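Local coordinates for protein importin subunit beta-1 (Saccharomyces cerevisiae, PDB 5OWU) that carries proteins into the nucleus together with the importin alpha subunit, which recognises the classical nuclear localization signal of the cargo, at residues A243-G246 with C247-K250; M285-E288 with F289-I293; V660-I663 with A664-N668; Y677-A680 with M681-L685. All coordinates share one frame; numbering follows the deposited sequence. Where two conformers were deposited one is given.

Contact 1 (A243-G246 with C247-K250)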
loop_
_atom_site.group_PDB
_atom_site.type_symbol
_atom_site.label_atom_id
_atom_site.label_comp_id
_atom_site.label_asym_id
_atom_site.label_seq_id
_atom_site.Cartn_x
_atom_site.Cartn_y
_atom_site.Cartn_z
ATOM N N ALA A 243 -12.991 14.103 15.634
ATOM C CA ALA A 243 -13.935 13.507 14.694
ATOM C C ALA A 243 -14.309 14.488 13.587
ATOM O O ALA A 243 -14.350 14.125 12.401
ATOM C CB ALA A 243 -15.179 13.038 15.448
ATOM N N ALA A 244 -14.581 15.743 13.954
ATOM C CA ALA A 244 -14.987 16.727 12.963
ATOM C C ALA A 244 -13.876 16.980 11.951
ATOM O O ALA A 244 -14.142 17.139 10.754
ATOM C CB ALA A 244 -15.403 18.025 13.656
ATOM N N PHE A 245 -12.623 17.012 12.410
ATOM C CA PHE A 245 -11.500 17.189 11.495
ATOM C C PHE A 245 -11.303 15.969 10.603
ATOM O O PHE A 245 -10.934 16.116 9.433
ATOM C CB PHE A 245 -10.220 17.506 12.277
ATOM C CG PHE A 245 -9.934 18.977 12.386
ATOM C CD1 PHE A 245 -9.418 19.673 11.307
ATOM C CD2 PHE A 245 -10.185 19.667 13.563
ATOM C CE1 PHE A 245 -9.158 21.035 11.400
ATOM C CE2 PHE A 245 -9.926 21.027 13.662
ATOM C CZ PHE A 245 -9.412 21.709 12.581
ATOM N N GLY A 246 -11.552 14.762 11.114
ATOM C CA GLY A 246 -11.589 13.604 10.229
ATOM C C GLY A 246 -12.588 13.800 9.103
ATOM O O GLY A 246 -12.289 13.553 7.924
ATOM N N CYS A 247 -13.785 14.277 9.455
ATOM C CA CYS A 247 -14.793 14.601 8.446
ATOM C C CYS A 247 -14.277 15.621 7.452
ATOM O O CYS A 247 -14.407 15.451 6.235
ATOM C CB CYS A 247 -16.048 15.152 9.108
ATOM S SG CYS A 247 -17.139 13.912 9.664
ATOM N N LEU A 248 -13.717 16.720 7.957
ATOM C CA LEU A 248 -13.250 17.774 7.067
ATOM C C LEU A 248 -12.212 17.248 6.092
ATOM O O LEU A 248 -12.254 17.575 4.903
ATOM C CB LEU A 248 -12.669 18.942 7.870
ATOM C CG LEU A 248 -13.544 20.154 8.158
ATOM C CD1 LEU A 248 -12.695 21.208 8.851
ATOM C CD2 LEU A 248 -14.181 20.726 6.895
ATOM N N CYS A 249 -11.265 16.436 6.572
ATOM C CA CYS A 249 -10.223 15.939 5.681
ATOM C C CYS A 249 -10.819 15.051 4.602
ATOM O O CYS A 249 -10.464 15.165 3.417
ATOM C CB CYS A 249 -9.162 15.174 6.474
ATOM S SG CYS A 249 -8.159 16.218 7.557
ATOM N N LYS A 250 -11.732 14.158 4.991
ATOM C CA LYS A 250 -12.345 13.282 4.000
ATOM C C LYS A 250 -13.155 14.084 2.987
ATOM O O LYS A 250 -13.143 13.784 1.784
ATOM C CB LYS A 250 -13.217 12.244 4.698
ATOM C CG LYS A 250 -13.067 10.847 4.114
ATOM C CD LYS A 250 -14.301 9.978 4.338
ATOM C CE LYS A 250 -14.112 8.581 3.769
ATOM N NZ LYS A 250 -13.787 8.623 2.309
#
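Phe245 and Leu248 meet one turn apart on the buried side of helix 238-255, where ring carbon CE1 of Phe245 lies 4.4 Å from CD1 of Leu248, a loose apolar touch on a ring approached obliquely. Closer packing comes from side chains lying against carbonyl oxygens of the preceding turn: CB of Cys247 rests 3.2 Å from Ala244 O, and SG of Cys249 is 3.4 Å from Phe245 O. The Cys249 sulfur lies near that oxygen because it is held beside its own backbone N (chi1 -69°). Four i to i+4 hydrogen bonds run beneath, from Cys247 N to Ala243 O through Lys250 N to Gly246 O, the last 3.0 Å long. The loose side is that of Gly246, which is exposed, and of Lys250, whose side chain meets the preceding turn only through CB, 3.6 Å from Gly246 O, while its chain leads NZ away. Within HEAT repeat 6 the small Ala244 and the larger Leu248 press on helix 219-233. Ala243 and Cys247 face helix 195-208, whereas Phe245, Leu248 and Cys249 meet helix 280-306, so this short piece of helix is wedged between its repeat partner and helices of the repeats before and after.

Contact 2 (M285-E288 with F289-I293)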
loop_
_atom_site.group_PDB
_atom_site.type_symbol
_atom_site.label_atom_id
_atom_site.label_comp_id
_atom_site.label_asym_id
_atom_site.label_seq_id
_atom_site.Cartn_x
_atom_site.Cartn_y
_atom_site.Cartn_z
ATOM N N MET A 285 -4.349 17.944 14.382
ATOM C CA MET A 285 -5.540 17.958 13.530
ATOM C C MET A 285 -5.382 18.951 12.387
ATOM O O MET A 285 -5.640 18.626 11.213
ATOM C CB MET A 285 -6.781 18.322 14.344
ATOM C CG MET A 285 -7.138 17.363 15.450
ATOM S SD MET A 285 -8.577 17.988 16.347
ATOM C CE MET A 285 -8.263 17.316 17.977
ATOM N N THR A 286 -4.979 20.185 12.712
ATOM C CA THR A 286 -4.857 21.181 11.646
ATOM C C THR A 286 -3.793 20.763 10.638
ATOM O O THR A 286 -3.970 20.913 9.416
ATOM C CB THR A 286 -4.536 22.563 12.223
ATOM O OG1 THR A 286 -3.184 22.596 12.700
ATOM C CG2 THR A 286 -5.479 22.905 13.361
ATOM N N VAL A 287 -2.686 20.208 11.137
ATOM C CA VAL A 287 -1.626 19.752 10.248
ATOM C C VAL A 287 -2.176 18.733 9.261
ATOM O O VAL A 287 -1.956 18.838 8.050
ATOM C CB VAL A 287 -0.451 19.184 11.062
ATOM C CG1 VAL A 287 0.587 18.546 10.142
ATOM C CG2 VAL A 287 0.190 20.284 11.884
ATOM N N GLU A 288 -2.917 17.737 9.763
ATOM C CA GLU A 288 -3.454 16.712 8.875
ATOM C C GLU A 288 -4.363 17.328 7.825
ATOM O O GLU A 288 -4.380 16.884 6.670
ATOM C CB GLU A 288 -4.209 15.647 9.676
ATOM C CG GLU A 288 -4.907 14.598 8.806
ATOM C CD GLU A 288 -3.947 13.854 7.891
ATOM O OE1 GLU A 288 -2.738 13.787 8.213
ATOM O OE2 GLU A 288 -4.401 13.334 6.846
ATOM N N PHE A 289 -5.133 18.349 8.206
ATOM C CA PHE A 289 -5.965 19.035 7.217
ATOM C C PHE A 289 -5.122 19.620 6.083
ATOM O O PHE A 289 -5.440 19.458 4.889
ATOM C CB PHE A 289 -6.774 20.132 7.904
ATOM C CG PHE A 289 -7.729 20.828 6.989
ATOM C CD1 PHE A 289 -8.800 20.141 6.462
ATOM C CD2 PHE A 289 -7.554 22.154 6.648
ATOM C CE1 PHE A 289 -9.691 20.757 5.620
ATOM C CE2 PHE A 289 -8.453 22.781 5.796
ATOM C CZ PHE A 289 -9.518 22.072 5.282
ATOM N N TRP A 290 -4.037 20.314 6.428
ATOM C CA TRP A 290 -3.256 20.931 5.361
ATOM C C TRP A 290 -2.480 19.893 4.554
ATOM O O TRP A 290 -2.291 20.069 3.340
ATOM C CB TRP A 290 -2.352 22.017 5.942
ATOM C CG TRP A 290 -3.143 23.266 6.140
ATOM C CD1 TRP A 290 -3.725 23.700 7.296
ATOM C CD2 TRP A 290 -3.487 24.222 5.132
ATOM N NE1 TRP A 290 -4.402 24.877 7.070
ATOM C CE2 TRP A 290 -4.273 25.216 5.749
ATOM C CE3 TRP A 290 -3.207 24.335 3.765
ATOM C CZ2 TRP A 290 -4.767 26.310 5.052
ATOM C CZ3 TRP A 290 -3.703 25.417 3.075
ATOM C CH2 TRP A 290 -4.476 26.392 3.720
ATOM N N SER A 291 -2.077 18.784 5.182
ATOM C CA SER A 291 -1.476 17.698 4.419
ATOM C C SER A 291 -2.471 17.124 3.421
ATOM O O SER A 291 -2.104 16.808 2.286
ATOM C CB SER A 291 -0.957 16.603 5.354
ATOM O OG SER A 291 0.199 17.037 6.058
ATOM N N THR A 292 -3.737 16.982 3.822
ATOM C CA THR A 292 -4.749 16.505 2.880
ATOM C C THR A 292 -4.856 17.444 1.686
ATOM O O THR A 292 -4.867 17.002 0.526
ATOM C CB THR A 292 -6.104 16.361 3.577
ATOM O OG1 THR A 292 -5.995 15.421 4.654
ATOM C CG2 THR A 292 -7.149 15.858 2.613
ATOM N N ILE A 293 -4.921 18.754 1.948
ATOM C CA ILE A 293 -4.948 19.718 0.844
ATOM C C ILE A 293 -3.766 19.501 -0.098
ATOM O O ILE A 293 -3.929 19.399 -1.323
ATOM C CB ILE A 293 -4.964 21.156 1.387
ATOM C CG1 ILE A 293 -6.305 21.436 2.068
ATOM C CG2 ILE A 293 -4.720 22.157 0.263
ATOM C CD1 ILE A 293 -6.370 22.794 2.764
HETATM O O HOH W 1 -6.214 13.019 4.683
#
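Glu288 and Thr292, one turn apart on helix 280-306, form the polar link of this contact. The hydroxyl OG1 of Thr292 stands between two oxygens of Glu288, 3.0 Å from its backbone O and 3.4 Å from its carboxylate OE2. A water donates to Glu288 OE2 at 2.8 Å. The Glu288 chain first runs anti to its backbone N, and the bend at chi2 (58°) then brings OE2 up beside Thr292 OG1. On Thr292, OG1 sits beside the backbone N (chi1 -60°), directed back at the preceding turn, where Glu288 O accepts Thr292 N at 2.9 Å. Ser291 repeats the theme more faintly: its OG makes at most a weak bond to Val287 O, which also accepts Ser291 N.

Farther round the helix the contact is aromatic. Thr286 O, the acceptor for Trp290 N, also lies at the edge of the Trp290 indole, 3.5 Å from CD1, while CD2 of Phe289 and CD1 of Ile293 lie over one indole face. Outside the two segments, Thr271 OG1 bonds Trp290 NE1, which probably helps fix the turn of the indole, and Ala283 O takes the hydroxyl of Thr286. In HEAT repeat 7 the partner helix 260-274 also packs on Phe289; helix 238-255 of HEAT repeat 6 lies alongside, and helix 347-362 covers Val287 and Ser291. The chemistry thus divides: the Thr286 hydroxyl and the indole N-H have protein partners, whereas the carboxylate oxygen OE2 is met by water.

Contact 3 (V660-I663 with A664-N668)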
loop_
_atom_site.group_PDB
_atom_site.type_symbol
_atom_site.label_atom_id
_atom_site.label_comp_id
_atom_site.label_asym_id
_atom_site.label_seq_id
_atom_site.Cartn_x
_atom_site.Cartn_y
_atom_site.Cartn_z
ATOM N N VAL A 660 10.093 -21.344 -6.708
ATOM C CA VAL A 660 9.729 -21.040 -8.092
ATOM C C VAL A 660 10.785 -20.145 -8.722
ATOM O O VAL A 660 11.111 -20.283 -9.907
ATOM C CB VAL A 660 8.336 -20.393 -8.169
ATOM C CG1 VAL A 660 8.045 -19.918 -9.598
ATOM C CG2 VAL A 660 7.266 -21.367 -7.729
ATOM N N GLY A 661 11.326 -19.204 -7.946
ATOM C CA GLY A 661 12.394 -18.362 -8.460
ATOM C C GLY A 661 13.648 -19.144 -8.789
ATOM O O GLY A 661 14.395 -18.780 -9.707
ATOM N N PHE A 662 13.910 -20.219 -8.045
ATOM C CA PHE A 662 14.984 -21.130 -8.424
ATOM C C PHE A 662 14.713 -21.744 -9.788
ATOM O O PHE A 662 15.598 -21.788 -10.654
ATOM C CB PHE A 662 15.145 -22.232 -7.379
ATOM C CG PHE A 662 16.178 -23.261 -7.746
ATOM C CD1 PHE A 662 17.516 -23.044 -7.476
ATOM C CD2 PHE A 662 15.810 -24.439 -8.369
ATOM C CE1 PHE A 662 18.472 -23.988 -7.814
ATOM C CE2 PHE A 662 16.761 -25.386 -8.713
ATOM C CZ PHE A 662 18.094 -25.158 -8.435
ATOM N N ILE A 663 13.488 -22.233 -10.000
ATOM C CA ILE A 663 13.153 -22.781 -11.315
ATOM C C ILE A 663 13.387 -21.730 -12.396
ATOM O O ILE A 663 13.970 -22.017 -13.450
ATOM C CB ILE A 663 11.706 -23.310 -11.331
ATOM C CG1 ILE A 663 11.529 -24.403 -10.280
ATOM C CG2 ILE A 663 11.357 -23.867 -12.719
ATOM C CD1 ILE A 663 10.092 -24.856 -10.093
ATOM N N ALA A 664 12.953 -20.490 -12.144
ATOM C CA ALA A 664 13.177 -19.415 -13.107
ATOM C C ALA A 664 14.657 -19.254 -13.416
ATOM O O ALA A 664 15.042 -19.106 -14.581
ATOM C CB ALA A 664 12.605 -18.098 -12.576
ATOM N N ASP A 665 15.507 -19.290 -12.388
ATOM C CA ASP A 665 16.938 -19.116 -12.618
ATOM C C ASP A 665 17.520 -20.265 -13.436
ATOM O O ASP A 665 18.230 -20.030 -14.421
ATOM C CB ASP A 665 17.676 -18.977 -11.288
ATOM C CG ASP A 665 17.711 -17.552 -10.800
ATOM O OD1 ASP A 665 17.986 -16.660 -11.632
ATOM O OD2 ASP A 665 17.446 -17.316 -9.599
ATOM N N ILE A 666 17.236 -21.514 -13.057
ATOM C CA ILE A 666 17.900 -22.615 -13.753
ATOM C C ILE A 666 17.369 -22.759 -15.174
ATOM O O ILE A 666 18.092 -23.220 -16.067
ATOM C CB ILE A 666 17.785 -23.946 -12.980
ATOM C CG1 ILE A 666 16.331 -24.379 -12.806
ATOM C CG2 ILE A 666 18.483 -23.845 -11.624
ATOM C CD1 ILE A 666 16.189 -25.846 -12.483
ATOM N N SER A 667 16.116 -22.374 -15.423
ATOM C CA SER A 667 15.627 -22.406 -16.798
ATOM C C SER A 667 16.487 -21.536 -17.706
ATOM O O SER A 667 16.675 -21.864 -18.881
ATOM C CB SER A 667 14.167 -21.962 -16.853
ATOM O OG SER A 667 14.059 -20.550 -16.851
ATOM N N ASN A 668 17.021 -20.434 -17.183
ATOM C CA ASN A 668 17.891 -19.557 -17.959
ATOM C C ASN A 668 19.350 -20.003 -17.920
ATOM O O ASN A 668 20.042 -19.942 -18.942
ATOM C CB ASN A 668 17.773 -18.118 -17.445
ATOM C CG ASN A 668 16.346 -17.581 -17.515
ATOM O OD1 ASN A 668 15.706 -17.618 -18.569
ATOM N ND2 ASN A 668 15.842 -17.085 -16.388
#
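The Phe662 ring carries Ile666 on one face: methyl CG2 sits 3.8 Å from the ring centroid and 24° off its normal, a CH-pi contact displaced toward the CZ rim, with CZ to CG2 at 3.5 Å. The other isoleucine branch adds to it, CD1 of Ile666 reaching CE2 of Phe662 at 3.8 Å. Outside the segments, Phe640 meets Phe662 edge-to-face. The ring gets there by standing anti to its backbone N (chi1 176°), pointing along the helix toward the next turn. Ile666 in turn takes the less usual chi1 of 61°, with CG1 between its N and carbonyl carbon, 3.4 Å from Phe662 O, and CG2 left to cover the ring. Putting an alanine in place of Ile666 removes both branches from the ring, which would probably leave a gap over that face and let the phenyl ring turn more freely.

Below, Ile666 N bonds Phe662 O at 2.9 Å. Ser667 OG donates to Ala664 O at the same length. Asp665 has CB close to Gly661 O, but its carboxylate is taken up by a salt bridge from OD2 to Arg585. This stretch of helix 655-669, in HEAT repeat 15, packs through Phe662 and Asp665 against helix 615-629, through Val660, Phe662 and Ile663 against helix 637-649, and through Val660, Ala664 and Ser667 against helix 698-713.

Contact 4 (Y677-A680 with M681-L685)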
loop_
_atom_site.group_PDB
_atom_site.type_symbol
_atom_site.label_atom_id
_atom_site.label_comp_id
_atom_site.label_asym_id
_atom_site.label_seq_id
_atom_site.Cartn_x
_atom_site.Cartn_y
_atom_site.Cartn_z
ATOM N N TYR A 677 14.700 -31.607 -17.329
ATOM C CA TYR A 677 13.936 -31.464 -16.095
ATOM C C TYR A 677 12.558 -30.844 -16.306
ATOM O O TYR A 677 11.710 -30.916 -15.396
ATOM C CB TYR A 677 14.721 -30.615 -15.078
ATOM C CG TYR A 677 16.157 -31.056 -14.890
ATOM C CD1 TYR A 677 16.461 -32.218 -14.196
ATOM C CD2 TYR A 677 17.207 -30.310 -15.405
ATOM C CE1 TYR A 677 17.772 -32.626 -14.018
ATOM C CE2 TYR A 677 18.521 -30.711 -15.233
ATOM C CZ TYR A 677 18.796 -31.868 -14.535
ATOM O OH TYR A 677 20.098 -32.278 -14.359
ATOM N N SER A 678 12.292 -30.285 -17.492
ATOM C CA SER A 678 11.123 -29.423 -17.657
ATOM C C SER A 678 9.829 -30.159 -17.326
ATOM O O SER A 678 8.982 -29.645 -16.583
ATOM C CB SER A 678 11.088 -28.864 -19.081
ATOM O OG SER A 678 11.133 -29.908 -20.036
ATOM N N ASP A 679 9.662 -31.375 -17.849
ATOM C CA ASP A 679 8.419 -32.105 -17.612
ATOM C C ASP A 679 8.146 -32.219 -16.121
ATOM O O ASP A 679 7.055 -31.863 -15.646
ATOM C CB ASP A 679 8.470 -33.491 -18.258
ATOM C CG ASP A 679 7.173 -34.272 -18.061
ATOM O OD1 ASP A 679 6.090 -33.741 -18.391
ATOM O OD2 ASP A 679 7.233 -35.407 -17.553
ATOM N N ALA A 680 9.152 -32.647 -15.350
ATOM C CA ALA A 680 8.938 -32.780 -13.915
ATOM C C ALA A 680 8.506 -31.445 -13.331
ATOM O O ALA A 680 7.483 -31.359 -12.637
ATOM C CB ALA A 680 10.201 -33.303 -13.229
ATOM N N MET A 681 9.227 -30.374 -13.672
ATOM C CA MET A 681 8.867 -29.060 -13.149
ATOM C C MET A 681 7.416 -28.748 -13.475
ATOM O O MET A 681 6.628 -28.399 -12.583
ATOM C CB MET A 681 9.795 -27.980 -13.716
ATOM C CG MET A 681 11.265 -28.118 -13.307
ATOM S SD MET A 681 11.539 -28.036 -11.518
ATOM C CE MET A 681 11.528 -29.763 -11.056
ATOM N N MET A 682 7.023 -28.951 -14.737
ATOM C CA MET A 682 5.661 -28.610 -15.125
ATOM C C MET A 682 4.672 -29.368 -14.256
ATOM O O MET A 682 3.752 -28.773 -13.677
ATOM C CB MET A 682 5.430 -28.905 -16.611
ATOM C CG MET A 682 6.206 -27.996 -17.574
ATOM S SD MET A 682 5.754 -26.238 -17.488
ATOM C CE MET A 682 4.148 -26.269 -18.281
ATOM N N ASN A 683 4.898 -30.674 -14.083
ATOM C CA ASN A 683 4.000 -31.453 -13.245
ATOM C C ASN A 683 3.866 -30.798 -11.880
ATOM O O ASN A 683 2.764 -30.420 -11.464
ATOM C CB ASN A 683 4.492 -32.898 -13.131
ATOM C CG ASN A 683 4.244 -33.689 -14.399
ATOM O OD1 ASN A 683 3.334 -33.376 -15.166
ATOM N ND2 ASN A 683 5.057 -34.710 -14.632
ATOM N N VAL A 684 4.995 -30.576 -11.202
ATOM C CA VAL A 684 4.918 -29.998 -9.866
ATOM C C VAL A 684 4.138 -28.698 -9.920
ATOM O O VAL A 684 3.189 -28.485 -9.151
ATOM C CB VAL A 684 6.324 -29.793 -9.271
ATOM C CG1 VAL A 684 6.231 -29.117 -7.912
ATOM C CG2 VAL A 684 7.041 -31.116 -9.135
ATOM N N LEU A 685 4.480 -27.832 -10.878
ATOM C CA LEU A 685 3.851 -26.519 -10.909
ATOM C C LEU A 685 2.351 -26.655 -11.094
ATOM O O LEU A 685 1.568 -25.973 -10.416
ATOM C CB LEU A 685 4.473 -25.661 -12.014
ATOM C CG LEU A 685 5.908 -25.208 -11.726
ATOM C CD1 LEU A 685 6.593 -24.693 -12.994
ATOM C CD2 LEU A 685 5.933 -24.148 -10.647
HETATM O O HOH W 2 3.269 -33.936 -17.926
#
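Asp679 and Asn683 are joined through water one turn apart on the exposed side of helix 675-689. The water donates to Asp679 OD1 at 2.9 Å and to Asn683 OD1 at 2.8 Å, so both of its protons are used. Direct contact between the two groups is looser: Asn683 ND2 stands 3.7 Å from Asp679 OD2, with carboxylate and amide planes 74° apart. The carboxylate extends toward the next turn because Asp679 CG is anti to its backbone N (chi1 -179°). Asp679 OD1 has a second partner in Tyr720 OH, and Ser678 OG bonds Arg675 O in the turn before. Backbone groups are paired in regular i to i+4 fashion; Met682 N to Ser678 O is 2.8 Å, and Met681 N to Tyr677 O is 3.1 Å. Carbon packs on these same oxygens, Met681 CG lying 3.5 Å from Tyr677 O and Met682 CG 3.4 Å from Ser678 O, before both chains bend at chi2 and chi3. In HEAT repeat 16, Ser678, Met682 and Leu685 face partner helix 698-713. Met682 also touches helix 718-732, while Tyr677 and Val684 turn to helix 637-649 of the preceding repeat.

In the fold
All four contacts lie within single helices of HEAT repeats, between residues about one turn apart, and they fall into two pairs. Contacts 1 and 2, on helices 238-255 and 280-306, pack together, Phe245 CD2 lying 3.6 Å from Met285 SD; contacts 3 and 4 meet on consecutive helices, Ile663 CD1 being 3.8 Å from Met681 SD. The pairs lie on opposite sides of the chain's centre, contacts 1 and 3 having centres about 50 Å apart. Contacts 2 and 3 are the more buried: a ring face carries an aliphatic group in both, joined in contact 2 by a second ring. Contacts 1 and 4 are partly buried. Water bridges Asp679 and Asn683 in contact 4 and meets the Glu288 carboxylate in contact 2.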